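Side-chain contacts in hypothetical methylmalonyl-CoA decarboxylase alpha subunit (Sulfolobus tokodaii, PDB 1X0U), which is of unknown function but has the crotonase-like fold of the carboxyl transferase family and assembles as six protein chains: residues Asn290-Glu293 with Ile294-Lys297; Glu241-Asn244 with Leu245-Leu249; Ile341-Asp344 with Ala345-Ala349. All coordinates share one frame; numbering follows the deposited sequence.

Contact 1: residues Asn290-Glu293 with Ile294-Lys297; sequences NMRE and IIYK
In Met-291 and Glu-293 the first torsion sets CG opposite the backbone N and next to the carbonyl carbon (chi1 176° and -178°); bends at chi2 and chi3 then turn Met-291 toward Ile-294, and a bend at chi2 turns Glu-293 toward Lys-297. The setting is the opening of helix 291-298, a worked example of i to i+3 and i to i+4 contacts behind an N-cap: Asn-290 stands just before the helix, and its OD1 takes a weak capping bond of 3.2 Å from Arg-292 N. On the buried side Met-291 crosses Ile-294 at about a right angle. Met-291 CE lies 3.3 Å from Ile-294 CB, tighter than usual van der Waals contact, and 3.8 Å from Ile-295 CG2. Leu-366 of strand 363-369 packs on both Met-291 and Ile-295, so this side of the helix faces a sheet. The polar side is built differently. Arg-292 runs alongside Tyr-296, both pointing the same way, with Arg-292 CD 3.5 Å from Tyr-296 OH and the guanidinium and ring planes 37° apart; Glu-306 holds the guanidinium through a salt bridge to NE. The Glu-293 carboxylate stands steeply to the same ring, its OE2 at the ring edge, 3.7 Å from Tyr-296 CD2. Its other oxygen turns to Lys-297, whose chain is bent at chi2 and chi4: Glu-293 OE1 lies 3.0 Å from the methylene CD of Lys-297, whereas its salt bridge to Lys-297 NZ is long, at 3.9 Å.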
# COMPACT_ATOMS: atom_id res chain seq x y z
N ASN A 290 32.10 20.64 -32.41
CA ASN A 290 32.17 20.51 -30.96
C ASN A 290 30.80 20.46 -30.29
O ASN A 290 30.19 21.51 -30.04
CB ASN A 290 32.99 21.67 -30.38
CG ASN A 290 33.31 21.48 -28.92
OD1 ASN A 290 33.12 20.39 -28.38
ND2 ASN A 290 33.80 22.53 -28.28
N MET A 291 30.33 19.26 -29.98
CA MET A 291 29.03 19.08 -29.32
C MET A 291 29.02 19.72 -27.94
O MET A 291 27.98 20.20 -27.46
CB MET A 291 28.68 17.59 -29.21
CG MET A 291 27.38 17.27 -28.45
SD MET A 291 25.84 17.91 -29.19
CE MET A 291 25.33 19.07 -27.96
N ARG A 292 30.18 19.75 -27.30
CA ARG A 292 30.28 20.34 -25.97
C ARG A 292 29.98 21.83 -26.03
O ARG A 292 29.55 22.42 -25.04
CB ARG A 292 31.68 20.14 -25.38
CG ARG A 292 32.06 18.71 -25.09
CD ARG A 292 33.29 18.64 -24.18
NE ARG A 292 33.58 17.27 -23.79
CZ ARG A 292 34.11 16.37 -24.62
NH1 ARG A 292 34.41 16.71 -25.86
NH2 ARG A 292 34.32 15.13 -24.20
N GLU A 293 30.23 22.44 -27.18
CA GLU A 293 29.99 23.87 -27.31
C GLU A 293 28.50 24.13 -27.29
O GLU A 293 28.05 25.17 -26.81
CB GLU A 293 30.62 24.42 -28.59
CG GLU A 293 30.44 25.91 -28.74
CD GLU A 293 30.96 26.67 -27.54
OE1 GLU A 293 30.35 27.71 -27.19
OE2 GLU A 293 31.98 26.25 -26.95
N ILE A 294 27.73 23.19 -27.82
CA ILE A 294 26.29 23.33 -27.83
C ILE A 294 25.77 23.20 -26.40
O ILE A 294 24.87 23.95 -26.00
CB ILE A 294 25.63 22.27 -28.73
CG1 ILE A 294 26.10 22.47 -30.18
CG2 ILE A 294 24.12 22.38 -28.64
CD1 ILE A 294 25.49 21.49 -31.18
N ILE A 295 26.32 22.26 -25.62
CA ILE A 295 25.84 22.13 -24.25
C ILE A 295 26.16 23.39 -23.45
O ILE A 295 25.28 23.92 -22.78
CB ILE A 295 26.44 20.87 -23.50
CG1 ILE A 295 27.93 21.05 -23.26
CG2 ILE A 295 26.22 19.59 -24.30
CD1 ILE A 295 28.60 19.83 -22.62
N TYR A 296 27.40 23.90 -23.53
CA TYR A 296 27.75 25.10 -22.76
C TYR A 296 26.80 26.24 -23.10
O TYR A 296 26.42 27.03 -22.23
CB TYR A 296 29.19 25.58 -23.03
CG TYR A 296 30.27 24.52 -22.86
CD1 TYR A 296 30.17 23.55 -21.86
CD2 TYR A 296 31.38 24.50 -23.70
CE1 TYR A 296 31.16 22.58 -21.70
CE2 TYR A 296 32.38 23.53 -23.55
CZ TYR A 296 32.25 22.58 -22.55
OH TYR A 296 33.22 21.61 -22.40
N LYS A 297 26.42 26.33 -24.37
CA LYS A 297 25.51 27.38 -24.82
C LYS A 297 24.11 27.21 -24.26
O LYS A 297 23.41 28.19 -24.06
CB LYS A 297 25.41 27.39 -26.36
CG LYS A 297 26.12 28.55 -27.07
CD LYS A 297 27.45 28.11 -27.68
CE LYS A 297 27.87 29.01 -28.85
NZ LYS A 297 27.88 30.46 -28.51

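Contact 2: residues Glu241-Asn244 with Leu245-Leu249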
# COMPACT_ATOMS: atom_id res chain seq x y z
N GLU A 241 41.65 18.21 -4.95
CA GLU A 241 40.76 18.26 -6.11
C GLU A 241 39.69 17.17 -6.02
O GLU A 241 38.54 17.39 -6.36
CB GLU A 241 41.57 18.13 -7.42
CG GLU A 241 42.30 19.42 -7.85
CD GLU A 241 43.17 19.26 -9.11
OE1 GLU A 241 43.72 20.29 -9.57
OE2 GLU A 241 43.31 18.14 -9.63
N ALA A 242 40.08 15.99 -5.54
CA ALA A 242 39.13 14.90 -5.38
C ALA A 242 38.00 15.32 -4.45
O ALA A 242 36.83 15.10 -4.76
CB ALA A 242 39.83 13.67 -4.81
N ILE A 243 38.33 15.95 -3.32
CA ILE A 243 37.27 16.35 -2.41
C ILE A 243 36.49 17.59 -2.88
O ILE A 243 35.32 17.73 -2.55
CB ILE A 243 37.79 16.51 -0.93
CG1 ILE A 243 37.91 17.98 -0.54
CG2 ILE A 243 39.09 15.78 -0.74
CD1 ILE A 243 36.62 18.56 0.02
N ASN A 244 37.12 18.48 -3.63
CA ASN A 244 36.38 19.64 -4.13
C ASN A 244 35.41 19.10 -5.16
O ASN A 244 34.29 19.58 -5.27
CB ASN A 244 37.29 20.67 -4.81
CG ASN A 244 37.99 21.58 -3.83
OD1 ASN A 244 37.53 21.77 -2.71
ND2 ASN A 244 39.10 22.15 -4.27
N LEU A 245 35.85 18.10 -5.91
CA LEU A 245 35.03 17.50 -6.94
C LEU A 245 33.84 16.80 -6.26
O LEU A 245 32.70 16.96 -6.71
CB LEU A 245 35.85 16.49 -7.74
CG LEU A 245 35.44 15.99 -9.14
CD1 LEU A 245 35.33 14.48 -9.11
CD2 LEU A 245 34.14 16.62 -9.60
N THR A 246 34.08 16.06 -5.18
CA THR A 246 32.98 15.38 -4.50
C THR A 246 31.95 16.40 -4.01
O THR A 246 30.74 16.17 -4.11
CB THR A 246 33.42 14.52 -3.30
OG1 THR A 246 33.81 15.38 -2.22
CG2 THR A 246 34.58 13.61 -3.67
N LYS A 247 32.43 17.53 -3.49
CA LYS A 247 31.52 18.58 -3.03
C LYS A 247 30.68 19.09 -4.19
O LYS A 247 29.49 19.37 -4.05
CB LYS A 247 32.27 19.77 -2.46
CG LYS A 247 32.93 19.57 -1.12
CD LYS A 247 33.58 20.89 -0.71
CE LYS A 247 34.22 20.81 0.65
NZ LYS A 247 34.70 22.16 1.07
N ARG A 248 31.30 19.21 -5.36
CA ARG A 248 30.60 19.70 -6.54
C ARG A 248 29.60 18.66 -7.03
O ARG A 248 28.48 18.99 -7.43
CB ARG A 248 31.60 20.04 -7.64
CG ARG A 248 30.97 20.81 -8.79
CD ARG A 248 31.91 20.99 -9.97
NE ARG A 248 31.18 21.54 -11.12
CZ ARG A 248 31.65 21.54 -12.36
NH1 ARG A 248 32.84 21.02 -12.63
NH2 ARG A 248 30.91 22.05 -13.34
N LEU A 249 30.01 17.39 -6.99
CA LEU A 249 29.14 16.31 -7.42
C LEU A 249 27.91 16.29 -6.51
O LEU A 249 26.78 16.26 -6.99
CB LEU A 249 29.88 14.97 -7.34
CG LEU A 249 29.08 13.74 -7.77
CD1 LEU A 249 28.55 13.97 -9.19
CD2 LEU A 249 29.97 12.49 -7.70
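Residues Glu-241 to Asn-244 and Leu-245 to Leu-249 are consecutive turns of helix 239-252, and regular i to i+4 backbone bonds join them, among them Leu-245 N to Glu-241 O at 2.8 Å and Arg-248 N to Asn-244 O at 3.0 Å. The carbonyl of Ile-243 carries an additional load. Besides the 3.0 Å bond from Lys-247 N, Ile-243 O accepts one of 2.8 Å from Thr-246 OG1, and both donors approach from the same face of the carbonyl plane. The hydroxyl gets there because chi1 of Thr-246 (72°) tucks OG1 between the backbone N and the carbonyl carbon; it then meets the oxygen well off the C=O line, at a C=O...O angle of 117°. One turn on from Ile-243, Lys-247 stretches out beside it, the two chains pointing the same way. Ile-243 CD1 sits only 3.3 Å from Lys-247 CE, a tight carbon contact. Leu-49 of helix 42-49 touches Ile-243, Thr-246 and Lys-247. By donating a hydrogen bond to the carbonyl one turn back, Thr-246 satisfies its hydroxyl within the helix, which is consistent with its burial against Ile-189 and Ile-169 of the neighbouring strands.

Contact 3: residues Ile341-Asp344 with Ala345-Ala349; sequences IDID and AADKA
This is an N-terminal helix contact, in which Ile-341 folds back over Ala-345 and Ala-346 where strand 325-332 gives way, through a loop, to helix 343-358 of a beta-alpha-beta unit. Asp-342 occupies the N-cap position, and Asp-342 O receives the first bond of the series, 2.7 Å from Ala-346 N. With chi1 at 154°, CG1 of Ile-341 swings away from its own backbone N and carries CD1 onto the new turn. There Ile-341 CD1 lies 3.7 Å from Ala-345 CB and equally far from Ala-346 CB, touching two methyl groups at once. Another flank is polar. A water donates to Asp-344 OD2 at 2.8 Å and to Asp-347 OD2 at 2.7 Å, bridging two carboxylates whose OD2 atoms are 5.1 Å apart; it probably eases the meeting of like charges. Asp-347 OD1 has a salt bridge to Lys-389, while a long, weak ion pair links its OD2 to Arg-385 of a neighbouring subunit. The extended Lys-348 points elsewhere, its NZ donating to backbone carbonyls that include those of Trp-311 and Ile-315. The helix start thus lies between helix 383-396, which meets Ile-343 and Asp-347, and strand 315-322, which meets Ala-345 and Lys-348.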
# COMPACT_ATOMS: atom_id res chain seq x y z
N ILE A 341 27.60 5.08 -31.84
CA ILE A 341 27.53 4.52 -30.51
C ILE A 341 28.35 3.24 -30.49
O ILE A 341 28.48 2.54 -31.50
CB ILE A 341 26.05 4.28 -30.08
CG1 ILE A 341 25.98 3.16 -29.05
CG2 ILE A 341 25.20 4.00 -31.30
CD1 ILE A 341 26.56 3.51 -27.74
N ASP A 342 28.90 2.94 -29.32
CA ASP A 342 29.79 1.81 -29.13
C ASP A 342 29.49 1.03 -27.84
O ASP A 342 28.69 1.48 -27.03
CB ASP A 342 31.21 2.38 -29.10
CG ASP A 342 32.25 1.35 -29.09
OD1 ASP A 342 32.12 0.41 -29.91
OD2 ASP A 342 33.19 1.48 -28.28
N ILE A 343 30.15 -0.12 -27.65
CA ILE A 343 29.97 -0.93 -26.43
C ILE A 343 30.26 -0.13 -25.16
O ILE A 343 29.45 -0.08 -24.23
CB ILE A 343 30.90 -2.15 -26.43
CG1 ILE A 343 30.39 -3.20 -27.41
CG2 ILE A 343 30.98 -2.75 -25.04
CD1 ILE A 343 31.29 -4.43 -27.49
N ASP A 344 31.44 0.49 -25.13
CA ASP A 344 31.84 1.29 -23.98
C ASP A 344 30.88 2.45 -23.75
O ASP A 344 30.48 2.72 -22.62
CB ASP A 344 33.25 1.85 -24.19
CG ASP A 344 34.33 0.79 -24.12
OD1 ASP A 344 35.51 1.11 -24.38
OD2 ASP A 344 34.01 -0.37 -23.79
N ALA A 345 30.51 3.12 -24.83
CA ALA A 345 29.61 4.27 -24.76
C ALA A 345 28.22 3.85 -24.32
O ALA A 345 27.58 4.54 -23.52
CB ALA A 345 29.56 4.95 -26.12
N ALA A 346 27.75 2.72 -24.83
CA ALA A 346 26.44 2.23 -24.43
C ALA A 346 26.46 2.00 -22.91
O ALA A 346 25.49 2.34 -22.21
CB ALA A 346 26.13 0.93 -25.17
N ASP A 347 27.57 1.45 -22.40
CA ASP A 347 27.68 1.21 -20.96
C ASP A 347 27.70 2.52 -20.18
O ASP A 347 27.00 2.68 -19.19
CB ASP A 347 28.96 0.42 -20.63
CG ASP A 347 28.84 -1.04 -21.00
OD1 ASP A 347 27.71 -1.53 -21.11
OD2 ASP A 347 29.89 -1.69 -21.16
N LYS A 348 28.52 3.44 -20.64
CA LYS A 348 28.64 4.74 -20.01
C LYS A 348 27.26 5.43 -19.95
O LYS A 348 26.79 5.82 -18.89
CB LYS A 348 29.64 5.56 -20.82
CG LYS A 348 29.66 7.06 -20.58
CD LYS A 348 30.84 7.64 -21.37
CE LYS A 348 30.84 9.15 -21.44
NZ LYS A 348 32.11 9.59 -22.12
N ALA A 349 26.61 5.55 -21.11
CA ALA A 349 25.30 6.20 -21.17
C ALA A 349 24.23 5.48 -20.35
O ALA A 349 23.56 6.10 -19.52
CB ALA A 349 24.84 6.30 -22.64
O HOH W 1 32.51 -1.77 -21.94

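How the contacts relate
The three contacts follow in series along the chain, contact 2, then contact 1, then contact 3, all within the carboxyl transferase domain. Contact 2 lies on helix 239-252, which packs on strands 166-170, 187-191 and 234-236 of the first seven-stranded mixed sheet. Contacts 1 and 3 belong with the second, similarly ordered sheet: helix 291-298 leans on strands 315-322 and 363-369, and helix 343-358 connects strand 325-332 to 363-369. The centre of contact 1 is about 23 Å from that of contact 2 and about 20 Å from that of contact 3. Contacts 1 and 3 stand at helix starts behind an N-cap residue, while contact 2 lies within a helix, so local contacts of both kinds occur beside the two sheets of this crotonase-like chain.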